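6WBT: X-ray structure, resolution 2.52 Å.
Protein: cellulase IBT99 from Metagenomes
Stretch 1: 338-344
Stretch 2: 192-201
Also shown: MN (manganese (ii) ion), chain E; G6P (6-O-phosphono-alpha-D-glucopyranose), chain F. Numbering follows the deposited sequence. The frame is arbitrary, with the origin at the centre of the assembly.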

# COMPACT_ATOMS: atom_id res chain seq x y z
N SER A 338 25.55 -10.03 -13.58
CA SER A 338 24.82 -10.37 -14.79
C SER A 338 23.33 -10.09 -14.63
O SER A 338 22.74 -10.41 -13.60
CB SER A 338 25.04 -11.84 -15.14
OG SER A 338 24.39 -12.18 -16.36
N ARG A 339 22.74 -9.49 -15.65
CA ARG A 339 21.33 -9.11 -15.62
C ARG A 339 20.51 -10.24 -16.22
O ARG A 339 20.51 -10.45 -17.44
CB ARG A 339 21.11 -7.80 -16.39
CG ARG A 339 19.71 -7.23 -16.26
CD ARG A 339 19.57 -5.96 -17.08
NE ARG A 339 18.25 -5.35 -16.93
CZ ARG A 339 17.19 -5.66 -17.66
NH1 ARG A 339 17.28 -6.60 -18.59
NH2 ARG A 339 16.03 -5.05 -17.45
N GLN A 340 19.80 -10.98 -15.37
CA GLN A 340 19.00 -12.12 -15.79
C GLN A 340 17.58 -11.98 -15.28
O GLN A 340 17.30 -11.20 -14.36
CB GLN A 340 19.60 -13.45 -15.29
CG GLN A 340 21.06 -13.67 -15.67
CD GLN A 340 21.25 -13.83 -17.17
OE1 GLN A 340 20.31 -14.13 -17.90
NE2 GLN A 340 22.48 -13.64 -17.63
N LEU A 341 16.68 -12.75 -15.89
CA LEU A 341 15.27 -12.79 -15.48
C LEU A 341 15.11 -13.93 -14.47
O LEU A 341 15.01 -15.10 -14.84
CB LEU A 341 14.36 -12.99 -16.68
CG LEU A 341 14.55 -12.04 -17.87
CD1 LEU A 341 13.55 -12.36 -18.97
CD2 LEU A 341 14.44 -10.59 -17.44
N VAL A 342 15.10 -13.58 -13.18
CA VAL A 342 15.01 -14.56 -12.11
C VAL A 342 13.70 -14.35 -11.35
O VAL A 342 12.99 -13.37 -11.56
CB VAL A 342 16.22 -14.47 -11.15
CG1 VAL A 342 17.52 -14.56 -11.93
CG2 VAL A 342 16.15 -13.20 -10.35
N ILE A 343 13.41 -15.29 -10.46
CA ILE A 343 12.19 -15.28 -9.67
C ILE A 343 12.55 -14.83 -8.27
O ILE A 343 13.28 -15.51 -7.55
CB ILE A 343 11.52 -16.67 -9.66
CG1 ILE A 343 11.35 -17.18 -11.09
CG2 ILE A 343 10.18 -16.60 -8.94
CD1 ILE A 343 10.82 -18.59 -11.17
N VAL A 344 12.02 -13.67 -7.87
CA VAL A 344 12.34 -13.09 -6.57
C VAL A 344 11.04 -12.76 -5.85
O VAL A 344 9.98 -12.60 -6.49
CB VAL A 344 13.22 -11.83 -6.71
CG1 VAL A 344 14.59 -12.19 -7.25
CG2 VAL A 344 12.54 -10.80 -7.60
MN MN E . 10.32 -22.93 -17.07
C1 G6P F . 11.15 -24.89 -21.51
C2 G6P F . 10.26 -24.64 -20.30
C3 G6P F . 10.18 -25.87 -19.41
C4 G6P F . 9.82 -27.10 -20.24
C5 G6P F . 10.80 -27.23 -21.40
C6 G6P F . 10.54 -28.47 -22.25
O1 G6P F . 12.50 -25.08 -21.08
O2 G6P F . 10.78 -23.54 -19.54
O3 G6P F . 9.20 -25.67 -18.39
O4 G6P F . 9.88 -28.28 -19.42
O5 G6P F . 10.71 -26.06 -22.21
O6 G6P F . 9.52 -29.28 -21.68
P G6P F . 9.30 -30.79 -22.20
O1P G6P F . 7.80 -30.96 -22.23
O2P G6P F . 10.03 -31.64 -21.19
O3P G6P F . 9.95 -30.78 -23.57
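Stretch 2, residues 192-201: IESDYFGLNH

Stretch 2 lies across stretch 1 as an extended chain, and the two run in broadly the same direction. The strand 192-197 and the strand 338-344 are inclined at 27° between their N-to-C directions, and their axes come no closer than 8.6 Å. That spacing is too wide for backbone pairing, so the contact is made largely by side chains, three from stretch 1 meeting five residues of stretch 2, with the carbonyl Ser 194 O as the backbone's share. The residues that reach across from stretch 1 alternate along the strand: Arg 339, Leu 341 and Ile 343 point toward stretch 2, whereas Ser 338, Gln 340, Val 342 and Val 344 make no contact with it. In register, Arg 339 lies nearest Glu 193 (CA to CA 8.6 Å), Leu 341 nearest Tyr 196 (CA to CA 7.4 Å) and Ile 343 nearest Asn 200 (CA to CA 7.4 Å). Together the stretches bury 346 Å².

The polar end of the contact is organised by Arg 339, whose side chain is fully extended through chi3 (t, t, t). Its NH1 donates to the backbone carbonyl Ser 194 O at 3.1 Å, with an almost linear N-H...O angle of 176°; the acceptor lies at the edge of the guanidinium, near its plane, where an N-H can point at it directly. NH2 of Arg 339 forms a salt bridge with Asp 195 OD1 at 3.1 Å, but the hydrogen bond within it is weak, its angle being 120°. The CA-to-CB bond of Asp 195 points away from stretch 1, yet the end of the side chain comes nearer and brings the carboxylate within reach. Glu 193 OE2 sits over one face of the guanidinium, 3.8 Å from Arg 339 NH1, so this long salt bridge is one of charge alone. Both carboxylates also accept hydrogen bonds elsewhere in the structure, as Ser 194 OG takes part in one, and Arg 339 NE and NH2 have further partners there. Within stretch 1, Gln 340 NE2 donates to Ser 338 OG at 2.7 Å.

Beyond the arginine the contact turns apolar. Leu 341 CD1 packs against Tyr 196 CB at 3.7 Å, while Tyr 196 OH is satisfied elsewhere. Gly 198 then turns the corner with backbone angles of 128/-163, at which a CB would be jammed against the preceding carbonyl oxygen. Past this corner, Ile 343 CD1 meets Asn 200 CB at 3.9 Å; Asn 200 ND2 is hydrogen-bonded elsewhere. His 201 makes no contact with stretch 1, and its NE2 binds the manganese ion MN at 2.1 Å.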

# COMPACT_ATOMS: atom_id res chain seq x y z
N ILE A 192 21.33 -9.30 -27.00
CA ILE A 192 19.91 -9.17 -26.71
C ILE A 192 19.73 -8.89 -25.22
O ILE A 192 20.54 -9.31 -24.38
CB ILE A 192 19.12 -10.42 -27.16
CG1 ILE A 192 17.76 -10.02 -27.74
CG2 ILE A 192 18.94 -11.40 -26.01
CD1 ILE A 192 17.85 -9.23 -29.03
N GLU A 193 18.68 -8.14 -24.91
CA GLU A 193 18.32 -7.81 -23.53
C GLU A 193 16.92 -7.23 -23.55
O GLU A 193 16.60 -6.39 -24.39
CB GLU A 193 19.31 -6.81 -22.91
CG GLU A 193 18.84 -6.21 -21.60
CD GLU A 193 19.92 -5.43 -20.88
OE1 GLU A 193 21.04 -5.96 -20.72
OE2 GLU A 193 19.65 -4.28 -20.47
N SER A 194 16.08 -7.70 -22.63
CA SER A 194 14.67 -7.35 -22.64
C SER A 194 14.21 -7.01 -21.23
O SER A 194 14.77 -7.48 -20.24
CB SER A 194 13.81 -8.50 -23.20
OG SER A 194 13.97 -9.67 -22.41
N ASP A 195 13.18 -6.17 -21.17
CA ASP A 195 12.47 -5.86 -19.94
C ASP A 195 11.26 -6.78 -19.83
O ASP A 195 10.51 -6.96 -20.80
CB ASP A 195 12.03 -4.40 -19.91
CG ASP A 195 13.18 -3.44 -20.11
OD1 ASP A 195 14.25 -3.66 -19.50
OD2 ASP A 195 13.03 -2.46 -20.87
N TYR A 196 11.05 -7.36 -18.65
CA TYR A 196 10.12 -8.46 -18.49
C TYR A 196 9.51 -8.42 -17.09
O TYR A 196 10.16 -8.01 -16.13
CB TYR A 196 10.85 -9.80 -18.74
CG TYR A 196 10.01 -11.04 -18.62
CD1 TYR A 196 9.85 -11.68 -17.39
CD2 TYR A 196 9.39 -11.61 -19.73
CE1 TYR A 196 9.10 -12.83 -17.28
CE2 TYR A 196 8.64 -12.76 -19.62
CZ TYR A 196 8.49 -13.36 -18.39
OH TYR A 196 7.74 -14.51 -18.28
N PHE A 197 8.26 -8.85 -16.99
CA PHE A 197 7.59 -8.96 -15.70
C PHE A 197 6.51 -10.02 -15.79
O PHE A 197 6.08 -10.41 -16.88
CB PHE A 197 7.00 -7.62 -15.25
CG PHE A 197 5.70 -7.26 -15.92
CD1 PHE A 197 4.48 -7.61 -15.35
CD2 PHE A 197 5.69 -6.57 -17.12
CE1 PHE A 197 3.29 -7.29 -15.97
CE2 PHE A 197 4.50 -6.24 -17.74
CZ PHE A 197 3.30 -6.60 -17.17
N GLY A 198 6.06 -10.48 -14.62
CA GLY A 198 5.02 -11.47 -14.50
C GLY A 198 5.47 -12.60 -13.61
O GLY A 198 6.43 -12.48 -12.85
N LEU A 199 4.75 -13.72 -13.70
CA LEU A 199 5.09 -14.93 -12.98
C LEU A 199 5.81 -15.91 -13.91
O LEU A 199 5.93 -15.68 -15.11
CB LEU A 199 3.84 -15.58 -12.38
CG LEU A 199 2.99 -14.70 -11.46
CD1 LEU A 199 1.80 -15.48 -10.92
CD2 LEU A 199 3.83 -14.13 -10.32
N ASN A 200 6.28 -17.01 -13.33
CA ASN A 200 6.95 -18.03 -14.13
C ASN A 200 5.96 -18.66 -15.10
O ASN A 200 4.88 -19.11 -14.70
CB ASN A 200 7.56 -19.10 -13.22
CG ASN A 200 8.26 -20.20 -14.01
OD1 ASN A 200 7.86 -21.36 -13.96
ND2 ASN A 200 9.31 -19.83 -14.73
N HIS A 201 6.33 -18.67 -16.39
CA HIS A 201 5.45 -19.10 -17.47
C HIS A 201 4.15 -18.30 -17.48
O HIS A 201 3.07 -18.83 -17.77
CB HIS A 201 5.15 -20.61 -17.38
CG HIS A 201 6.38 -21.46 -17.43
ND1 HIS A 201 6.38 -22.78 -17.03
CD2 HIS A 201 7.64 -21.19 -17.83
CE1 HIS A 201 7.59 -23.29 -17.18
NE2 HIS A 201 8.38 -22.35 -17.67